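Local coordinates for protein ornithine carbamoyltransferase (Giardia intestinalis, PDB 3GRF) that probably catalyses the transfer of a carbamoyl group from carbamoyl phosphate to ornithine, giving citrulline, as an ornithine carbamoyltransferase, at residues D30-P35 / R310-M315; I162-C167 / M187-C192; V235-T240 / R276-N281. One frame throughout, in Å; residues are numbered along the deposited sequence.

Contact 1: residues D30-P35 / R310-M315; sequences DMKKNP and RLHSAM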
loop_
_atom_site.group_PDB
_atom_site.type_symbol
_atom_site.label_atom_id
_atom_site.label_comp_id
_atom_site.label_asym_id
_atom_site.label_seq_id
_atom_site.Cartn_x
_atom_site.Cartn_y
_atom_site.Cartn_z
ATOM N N ASP A 30 22.884 15.647 0.930
ATOM C CA ASP A 30 23.759 14.577 1.469
ATOM C C ASP A 30 23.096 13.219 1.415
ATOM O O ASP A 30 23.777 12.220 1.279
ATOM C CB ASP A 30 24.216 14.844 2.895
ATOM C CG ASP A 30 25.251 13.810 3.367
ATOM O OD1 ASP A 30 25.012 13.123 4.365
ATOM O OD2 ASP A 30 26.291 13.658 2.698
ATOM N N MET A 31 21.771 13.179 1.547
ATOM C CA MET A 31 21.025 11.911 1.381
ATOM C C MET A 31 20.971 11.456 -0.052
ATOM O O MET A 31 20.862 10.271 -0.306
ATOM C CB MET A 31 19.587 12.051 1.880
ATOM C CG MET A 31 19.495 12.389 3.341
ATOM S SD MET A 31 17.818 12.724 3.769
ATOM C CE MET A 31 17.824 12.444 5.539
ATOM N N LYS A 32 21.024 12.401 -0.993
ATOM C CA LYS A 32 21.186 12.059 -2.407
ATOM C C LYS A 32 22.443 11.349 -2.752
ATOM O O LYS A 32 22.425 10.341 -3.497
ATOM C CB LYS A 32 21.035 13.284 -3.297
ATOM C CG LYS A 32 20.733 12.832 -4.715
ATOM C CD LYS A 32 20.514 14.029 -5.649
ATOM C CE LYS A 32 20.250 13.497 -7.061
ATOM N NZ LYS A 32 20.037 14.591 -8.053
ATOM N N LYS A 33 23.533 11.854 -2.170
ATOM C CA LYS A 33 24.883 11.391 -2.422
ATOM C C LYS A 33 25.304 10.223 -1.591
ATOM O O LYS A 33 26.027 9.361 -2.076
ATOM C CB LYS A 33 25.835 12.511 -2.092
ATOM C CG LYS A 33 26.867 12.678 -3.174
ATOM C CD LYS A 33 27.801 13.764 -2.824
ATOM C CE LYS A 33 29.149 13.175 -2.427
ATOM N NZ LYS A 33 30.118 14.285 -2.481
ATOM N N ASN A 34 24.838 10.187 -0.344
ATOM C CA ASN A 34 25.239 9.170 0.623
ATOM C C ASN A 34 24.040 8.468 1.282
ATOM O O ASN A 34 23.825 8.565 2.500
ATOM C CB ASN A 34 26.127 9.836 1.684
ATOM C CG ASN A 34 27.341 10.535 1.090
ATOM O OD1 ASN A 34 28.261 9.890 0.597
ATOM N ND2 ASN A 34 27.369 11.855 1.171
ATOM N N PRO A 35 23.200 7.796 0.474
ATOM C CA PRO A 35 22.006 7.224 1.053
ATOM C C PRO A 35 22.319 6.124 2.093
ATOM O O PRO A 35 21.557 5.900 3.033
ATOM C CB PRO A 35 21.282 6.675 -0.172
ATOM C CG PRO A 35 22.337 6.465 -1.197
ATOM C CD PRO A 35 23.287 7.540 -0.973
ATOM N N ARG A 310 12.291 15.265 -5.703
ATOM C CA ARG A 310 11.178 15.106 -4.777
ATOM C C ARG A 310 11.501 14.039 -3.763
ATOM O O ARG A 310 11.169 14.185 -2.580
ATOM C CB ARG A 310 9.849 14.767 -5.489
ATOM C CG ARG A 310 9.215 15.941 -6.278
ATOM C CD ARG A 310 8.927 17.152 -5.351
ATOM N NE ARG A 310 7.869 16.778 -4.402
ATOM C CZ ARG A 310 6.558 16.705 -4.685
ATOM N NH1 ARG A 310 6.087 17.071 -5.874
ATOM N NH2 ARG A 310 5.705 16.281 -3.763
ATOM N N LEU A 311 12.202 13.001 -4.215
ATOM C CA LEU A 311 12.555 11.858 -3.369
ATOM C C LEU A 311 13.458 12.308 -2.229
ATOM O O LEU A 311 13.143 12.140 -1.064
ATOM C CB LEU A 311 13.194 10.699 -4.196
ATOM C CG LEU A 311 13.909 9.589 -3.355
ATOM C CD1 LEU A 311 12.968 8.887 -2.347
ATOM C CD2 LEU A 311 14.698 8.602 -4.145
ATOM N N HIS A 312 14.622 12.828 -2.581
ATOM C CA HIS A 312 15.608 13.186 -1.572
ATOM C C HIS A 312 15.157 14.348 -0.675
ATOM O O HIS A 312 15.448 14.393 0.502
ATOM C CB HIS A 312 16.904 13.544 -2.301
ATOM C CG HIS A 312 17.267 12.568 -3.378
ATOM N ND1 HIS A 312 17.581 11.253 -3.112
ATOM C CD2 HIS A 312 17.303 12.703 -4.722
ATOM C CE1 HIS A 312 17.837 10.634 -4.246
ATOM N NE2 HIS A 312 17.683 11.496 -5.238
ATOM N N SER A 313 14.459 15.325 -1.236
ATOM C CA SER A 313 13.893 16.405 -0.393
ATOM C C SER A 313 12.768 15.909 0.534
ATOM O O SER A 313 12.503 16.487 1.588
ATOM C CB SER A 313 13.419 17.514 -1.294
ATOM O OG SER A 313 12.528 16.959 -2.248
ATOM N N ALA A 314 12.134 14.814 0.154
ATOM C CA ALA A 314 11.101 14.222 0.996
ATOM C C ALA A 314 11.756 13.522 2.145
ATOM O O ALA A 314 11.262 13.625 3.264
ATOM C CB ALA A 314 10.201 13.243 0.203
ATOM N N MET A 315 12.865 12.805 1.889
ATOM C CA MET A 315 13.528 12.042 2.944
ATOM C C MET A 315 14.022 13.014 4.012
ATOM O O MET A 315 14.052 12.678 5.200
ATOM C CB MET A 315 14.744 11.262 2.412
ATOM C CG MET A 315 14.494 10.260 1.281
ATOM S SD MET A 315 15.995 9.527 0.568
ATOM C CE MET A 315 17.102 10.919 0.448
#
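The aliphatic chain of Lys32 lies across one face of the His312 imidazole, with CG sitting 3.3 Å above the ring plane and over its centre. That is a CH-pi contact. Lys32 CB and CD flank it, CD lying 3.6 Å from His312 CD2. The lysine reaches this position because CG is anti to its backbone N (chi1 -161°). Behind the ring, Leu311 CG backs the opposite face, nearer the rim than the centre, and the imidazole is held between the two. Lys32 NZ goes on past the ring: it forms a salt bridge with Glu147 and a hydrogen bond with Asn309 OD1. With NZ 4.8 Å from His312 NE2, its charge might weakly disfavour protonation of the histidine, an effect its pairing with Glu147 would reduce.

One turn further on, the side chain of Met315 slides past that of Met31 in the opposite direction. Met31 SD rests 3.7 Å from Met315 CB, and the Met31 methyl CE comes to 3.8 Å from the carbonyl O of Met315. The methyl CE of Met315, whose exact position is doubtful, lies at the edge of the His312 ring, in its plane.

The contact is mainly side-chain packing between the last turn of helix 18-33 and the middle of helix 303-322. Helix 135-151 lies against the pair through Lys32 on Met143 and Ser313 on Val139, while helix 56-69 meets it through Met315 on Ala65. Helix 303-322 thus returns from the ornithine-binding half of the sequence to pack on the carbamoyl-phosphate half.

Contact 2: residues I162-C167 / M187-C192; sequences IKFAYC and MECHVC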
loop_
_atom_site.group_PDB
_atom_site.type_symbol
_atom_site.label_atom_id
_atom_site.label_comp_id
_atom_site.label_asym_id
_atom_site.label_seq_id
_atom_site.Cartn_x
_atom_site.Cartn_y
_atom_site.Cartn_z
ATOM N N ILE A 162 21.486 34.181 -7.033
ATOM C CA ILE A 162 20.653 33.522 -8.038
ATOM C C ILE A 162 19.379 34.326 -8.165
ATOM O O ILE A 162 18.578 34.346 -7.227
ATOM C CB ILE A 162 20.279 32.046 -7.683
ATOM C CG1 ILE A 162 21.514 31.224 -7.379
ATOM C CG2 ILE A 162 19.618 31.366 -8.896
ATOM C CD1 ILE A 162 22.601 31.412 -8.422
ATOM N N LYS A 163 19.202 34.989 -9.298
ATOM C CA LYS A 163 17.957 35.742 -9.555
ATOM C C LYS A 163 16.917 34.741 -10.064
ATOM O O LYS A 163 17.219 33.971 -10.958
ATOM C CB LYS A 163 18.182 36.853 -10.583
ATOM C CG LYS A 163 19.110 38.011 -10.153
ATOM C CD LYS A 163 20.481 37.856 -10.813
ATOM C CE LYS A 163 21.162 39.183 -11.035
ATOM N NZ LYS A 163 20.974 39.547 -12.483
ATOM N N PHE A 164 15.704 34.760 -9.491
ATOM C CA PHE A 164 14.690 33.736 -9.755
ATOM C C PHE A 164 13.479 34.427 -10.426
ATOM O O PHE A 164 13.087 35.527 -10.027
ATOM C CB PHE A 164 14.300 33.037 -8.451
ATOM C CG PHE A 164 13.187 32.001 -8.613
ATOM C CD1 PHE A 164 13.488 30.664 -8.802
ATOM C CD2 PHE A 164 11.836 32.388 -8.591
ATOM C CE1 PHE A 164 12.478 29.726 -8.959
ATOM C CE2 PHE A 164 10.847 31.475 -8.735
ATOM C CZ PHE A 164 11.148 30.150 -8.937
ATOM N N ALA A 165 12.903 33.831 -11.461
ATOM C CA ALA A 165 11.603 34.354 -11.954
ATOM C C ALA A 165 10.520 33.280 -12.125
ATOM O O ALA A 165 10.823 32.208 -12.623
ATOM C CB ALA A 165 11.787 35.122 -13.283
ATOM N N TYR A 166 9.283 33.590 -11.706
ATOM C CA TYR A 166 8.142 32.713 -11.864
ATOM C C TYR A 166 7.324 33.358 -12.989
ATOM O O TYR A 166 7.133 34.571 -12.968
ATOM C CB TYR A 166 7.257 32.579 -10.595
ATOM C CG TYR A 166 6.067 31.725 -10.947
ATOM C CD1 TYR A 166 4.858 32.302 -11.429
ATOM C CD2 TYR A 166 6.174 30.357 -10.925
ATOM C CE1 TYR A 166 3.817 31.480 -11.858
ATOM C CE2 TYR A 166 5.137 29.529 -11.337
ATOM C CZ TYR A 166 3.966 30.107 -11.824
ATOM O OH TYR A 166 2.934 29.308 -12.228
ATOM N N CYS A 167 6.916 32.572 -13.997
ATOM C CA CYS A 167 6.124 33.117 -15.124
ATOM C C CYS A 167 4.797 32.412 -15.145
ATOM O O CYS A 167 4.757 31.209 -14.969
ATOM C CB CYS A 167 6.822 32.964 -16.488
ATOM S SG CYS A 167 8.045 34.231 -16.826
ATOM N N MET A 187 16.647 35.656 -1.940
ATOM C CA MET A 187 16.740 35.754 -3.383
ATOM C C MET A 187 15.895 36.886 -3.912
ATOM O O MET A 187 14.835 37.239 -3.363
ATOM C CB MET A 187 16.303 34.419 -4.032
ATOM C CG MET A 187 17.236 33.273 -3.722
ATOM S SD MET A 187 16.608 31.608 -3.905
ATOM C CE MET A 187 16.650 31.528 -5.712
ATOM N N GLU A 188 16.378 37.447 -5.009
ATOM C CA GLU A 188 15.570 38.317 -5.837
ATOM C C GLU A 188 14.541 37.434 -6.570
ATOM O O GLU A 188 14.885 36.529 -7.329
ATOM C CB GLU A 188 16.470 39.089 -6.796
ATOM C CG GLU A 188 15.720 39.905 -7.779
ATOM C CD GLU A 188 16.016 41.370 -7.654
ATOM O OE1 GLU A 188 16.174 41.835 -6.493
ATOM O OE2 GLU A 188 16.070 42.056 -8.710
ATOM N N CYS A 189 13.276 37.637 -6.263
ATOM C CA CYS A 189 12.241 36.804 -6.883
ATOM C C CYS A 189 11.429 37.759 -7.775
ATOM O O CYS A 189 10.961 38.777 -7.300
ATOM C CB CYS A 189 11.385 36.153 -5.789
ATOM S SG CYS A 189 11.072 34.313 -5.812
ATOM N N HIS A 190 11.260 37.450 -9.058
ATOM C CA HIS A 190 10.394 38.278 -9.950
ATOM C C HIS A 190 9.149 37.452 -10.269
ATOM O O HIS A 190 9.261 36.320 -10.736
ATOM C CB HIS A 190 11.071 38.570 -11.296
ATOM C CG HIS A 190 12.291 39.427 -11.223
ATOM N ND1 HIS A 190 12.877 39.821 -10.033
ATOM C CD2 HIS A 190 13.033 39.979 -12.212
ATOM C CE1 HIS A 190 13.939 40.561 -10.303
ATOM N NE2 HIS A 190 14.057 40.669 -11.617
ATOM N N VAL A 191 7.964 38.003 -10.046
ATOM C CA VAL A 191 6.757 37.278 -10.397
ATOM C C VAL A 191 6.160 37.864 -11.652
ATOM O O VAL A 191 5.776 39.043 -11.676
ATOM C CB VAL A 191 5.734 37.266 -9.265
ATOM C CG1 VAL A 191 4.509 36.491 -9.705
ATOM C CG2 VAL A 191 6.362 36.670 -7.968
ATOM N N CYS A 192 6.203 37.060 -12.721
ATOM C CA CYS A 192 5.798 37.566 -14.053
ATOM C C CYS A 192 4.401 37.111 -14.396
ATOM O O CYS A 192 4.174 35.987 -14.808
ATOM C CB CYS A 192 6.853 37.152 -15.088
ATOM S SG CYS A 192 8.546 37.711 -14.697
HETATM O O HOH W 1 18.992 36.386 -5.880
#
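Cys192 N donates to Tyr166 O at 2.7 Å, a bond bent only to 162°, and it is the last of four that join these neighbouring parallel strands. They are the two strands of a beta-alpha-beta crossover, strand 164-167, helix 173-185, strand 188-192, in a Rossmann-like sheet. Phe164 and Tyr166 each use both N and O toward strand 188-192: Phe164 N to Glu188 O at 2.9 Å, His190 N to Phe164 O at 2.8 Å, and Tyr166 N to His190 O at 2.9 Å. Ala165, between them, makes its backbone bonds to Val237 and Tyr239 on the other flank.

The sheet face carrying Phe164, Tyr166, Cys189 and Val191 is packed by helix 173-185. There Cys189 SG approaches the phenylalanine ring obliquely, 3.5 Å from Phe164 CD2, a sulfur-aromatic contact. The same sulfur is tied by a disulfide to Cys182, which fixes the strand to the connecting helix of its own crossover. Met187 adds to this side: a bend at chi3 (75°) brings its methyl CE to 3.9 Å from Phe164 CB.

On the face of Ala165, His190, Cys167 and Cys192, the sulfur of Cys167 lies 3.6 Å from Cys192 CB. That sulfur is bonded to Cys228, at the start of helix 228-232, so two disulfides anchor the strand pair, one on each face. His190 stacks its ring on Phe225 of the outer strand.

Ahead of the Phe164 N bond, a water joins the two backbones: it donates to Ile162 O and accepts from Glu188 N at 3.0 Å.

Contact 3: residues V235-T240 / R276-N281; sequences VDVVYT and RSIFMN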
loop_
_atom_site.group_PDB
_atom_site.type_symbol
_atom_site.label_atom_id
_atom_site.label_comp_id
_atom_site.label_asym_id
_atom_site.label_seq_id
_atom_site.Cartn_x
_atom_site.Cartn_y
_atom_site.Cartn_z
ATOM N N VAL A 235 17.721 36.919 -15.513
ATOM C CA VAL A 235 17.424 36.006 -14.400
ATOM C C VAL A 235 18.192 34.683 -14.552
ATOM O O VAL A 235 18.621 34.334 -15.651
ATOM C CB VAL A 235 15.889 35.787 -14.163
ATOM C CG1 VAL A 235 15.165 37.117 -13.883
ATOM C CG2 VAL A 235 15.259 35.063 -15.329
ATOM N N ASP A 236 18.390 33.963 -13.454
ATOM C CA ASP A 236 19.188 32.728 -13.475
ATOM C C ASP A 236 18.325 31.466 -13.474
ATOM O O ASP A 236 18.807 30.371 -13.753
ATOM C CB ASP A 236 20.144 32.698 -12.284
ATOM C CG ASP A 236 21.056 33.898 -12.239
ATOM O OD1 ASP A 236 20.941 34.688 -11.282
ATOM O OD2 ASP A 236 21.888 34.043 -13.156
ATOM N N VAL A 237 17.046 31.618 -13.125
ATOM C CA VAL A 237 16.100 30.502 -13.058
ATOM C C VAL A 237 14.816 31.050 -13.638
ATOM O O VAL A 237 14.386 32.140 -13.246
ATOM C CB VAL A 237 15.767 30.028 -11.618
ATOM C CG1 VAL A 237 14.757 28.815 -11.670
ATOM C CG2 VAL A 237 17.043 29.660 -10.864
ATOM N N VAL A 238 14.228 30.291 -14.561
ATOM C CA VAL A 238 12.884 30.591 -15.021
ATOM C C VAL A 238 11.952 29.418 -14.742
ATOM O O VAL A 238 12.141 28.308 -15.241
ATOM C CB VAL A 238 12.847 30.900 -16.516
ATOM C CG1 VAL A 238 11.380 31.217 -16.966
ATOM C CG2 VAL A 238 13.792 32.063 -16.853
ATOM N N TYR A 239 10.904 29.674 -13.973
ATOM C CA TYR A 239 10.135 28.577 -13.452
ATOM C C TYR A 239 8.731 28.878 -13.904
ATOM O O TYR A 239 8.312 30.028 -13.877
ATOM C CB TYR A 239 10.285 28.589 -11.925
ATOM C CG TYR A 239 9.745 27.414 -11.135
ATOM C CD1 TYR A 239 8.401 27.049 -11.185
ATOM C CD2 TYR A 239 10.561 26.732 -10.291
ATOM C CE1 TYR A 239 7.901 26.012 -10.422
ATOM C CE2 TYR A 239 10.089 25.730 -9.513
ATOM C CZ TYR A 239 8.763 25.346 -9.606
ATOM O OH TYR A 239 8.310 24.333 -8.823
ATOM N N THR A 240 8.032 27.851 -14.371
ATOM C CA THR A 240 6.616 27.989 -14.696
ATOM C C THR A 240 5.855 26.741 -14.312
ATOM O O THR A 240 6.452 25.732 -13.928
ATOM C CB THR A 240 6.407 28.366 -16.177
ATOM O OG1 THR A 240 5.032 28.735 -16.368
ATOM C CG2 THR A 240 6.816 27.240 -17.101
ATOM N N ARG A 276 24.048 31.361 -17.693
ATOM C CA ARG A 276 23.988 30.207 -16.764
ATOM C C ARG A 276 22.545 29.707 -16.473
ATOM O O ARG A 276 22.353 28.710 -15.788
ATOM C CB ARG A 276 24.679 30.584 -15.440
ATOM C CG ARG A 276 23.769 31.351 -14.490
ATOM C CD ARG A 276 24.392 32.545 -13.806
ATOM N NE ARG A 276 25.128 32.199 -12.611
ATOM C CZ ARG A 276 25.147 32.888 -11.463
ATOM N NH1 ARG A 276 24.435 33.993 -11.261
ATOM N NH2 ARG A 276 25.886 32.432 -10.474
ATOM N N SER A 277 21.517 30.408 -16.974
ATOM C CA SER A 277 20.151 30.152 -16.510
ATOM C C SER A 277 19.744 28.702 -16.619
ATOM O O SER A 277 20.324 27.908 -17.386
ATOM C CB SER A 277 19.126 31.055 -17.215
ATOM O OG SER A 277 19.135 30.841 -18.611
ATOM N N ILE A 278 18.764 28.328 -15.808
ATOM C CA ILE A 278 18.178 27.019 -15.938
ATOM C C ILE A 278 16.674 27.233 -16.007
ATOM O O ILE A 278 16.194 28.276 -15.601
ATOM C CB ILE A 278 18.606 26.034 -14.810
ATOM C CG1 ILE A 278 18.047 26.448 -13.454
ATOM C CG2 ILE A 278 20.162 25.855 -14.750
ATOM C CD1 ILE A 278 18.398 25.457 -12.320
ATOM N N PHE A 279 15.958 26.251 -16.523
ATOM C CA PHE A 279 14.494 26.288 -16.628
ATOM C C PHE A 279 13.902 25.142 -15.727
ATOM O O PHE A 279 14.404 24.004 -15.737
ATOM C CB PHE A 279 14.058 26.118 -18.095
ATOM C CG PHE A 279 12.628 25.844 -18.225
ATOM C CD1 PHE A 279 11.713 26.914 -18.167
ATOM C CD2 PHE A 279 12.164 24.535 -18.307
ATOM C CE1 PHE A 279 10.325 26.657 -18.203
ATOM C CE2 PHE A 279 10.768 24.258 -18.358
ATOM C CZ PHE A 279 9.863 25.313 -18.292
ATOM N N MET A 280 12.870 25.471 -14.931
ATOM C CA MET A 280 12.222 24.569 -13.993
ATOM C C MET A 280 10.703 24.579 -14.202
ATOM O O MET A 280 10.168 25.598 -14.626
ATOM C CB MET A 280 12.516 25.057 -12.582
ATOM C CG MET A 280 13.982 24.990 -12.272
ATOM S SD MET A 280 14.417 25.385 -10.556
ATOM C CE MET A 280 14.032 23.873 -9.668
ATOM N N ASN A 281 10.035 23.464 -13.894
ATOM C CA ASN A 281 8.545 23.336 -13.909
ATOM C C ASN A 281 8.273 22.125 -13.004
ATOM O O ASN A 281 8.810 21.000 -13.235
ATOM C CB ASN A 281 8.053 23.100 -15.380
ATOM C CG ASN A 281 6.516 22.908 -15.530
ATOM O OD1 ASN A 281 5.965 23.186 -16.585
ATOM N ND2 ASN A 281 5.847 22.432 -14.498
#
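Strands 237-240 and 278-281 run parallel, their axes 20° apart and 4.7 Å at closest approach, with Ile278 N bonded to Asp236 O at 2.9 Å and then Val238 N to Ile278 O, Met280 N to Val238 O and Thr240 N to Met280 O.

Ahead of the strands, Arg276 NH1 forms a salt bridge with Asp236 OD2 at 3.2 Å. The guanidinium comes in from above the carboxylate plane, the two flat groups standing 87° apart. Both ends have second partners: Arg276 NE pairs with Glu154, and Asp236 OD1 accepts from Lys163 N, next to the adjoining strand 164-167.

On the face of Val237, Tyr239 and Ile278, Met280 packs against the first two. Its CB lies 3.4 Å from Tyr239 CD2, and its SD lies 3.6 Å from Val237 CG1 while also approaching the tyrosine ring obliquely, a Met-aromatic contact. The tyrosine hydroxyl is bonded to Asp141. On the other face, Thr240 CG2 meets the ring edge of Phe279, 3.7 Å from CE1, while OG1, anti to the backbone N (chi1 -169°), is bonded to Cys167 O.

Within this chain, strand 278-281 is outermost on this side of a five-stranded parallel sheet. Next comes Cys282, opening a Cys-Leu-Pro sequence that lines the ornithine site in related ornithine carbamoyltransferases and probably does so in this Rossmann-like domain.

In the fold
Contacts 2 and 3 belong to one parallel sheet, in the order 221-225, 188-192, 164-167, 237-240, 278-281. Their centres are only 9 Å apart, because strands 164-167 and 237-240 are neighbours, and Phe164 CZ packs on Tyr239 CB. Along the chain contact 2 closes before contact 3 opens, and contact 1 spans both. Contact 1 stands apart, its centre 26 Å from that of contact 2 and 22 Å from that of contact 3. Helix 303-322 runs from beside contact 3 to contact 1, and helix 135-151 borders all three, so these two helices connect the sheet of the Asp/Orn-binding half with the carbamoyl-phosphate half.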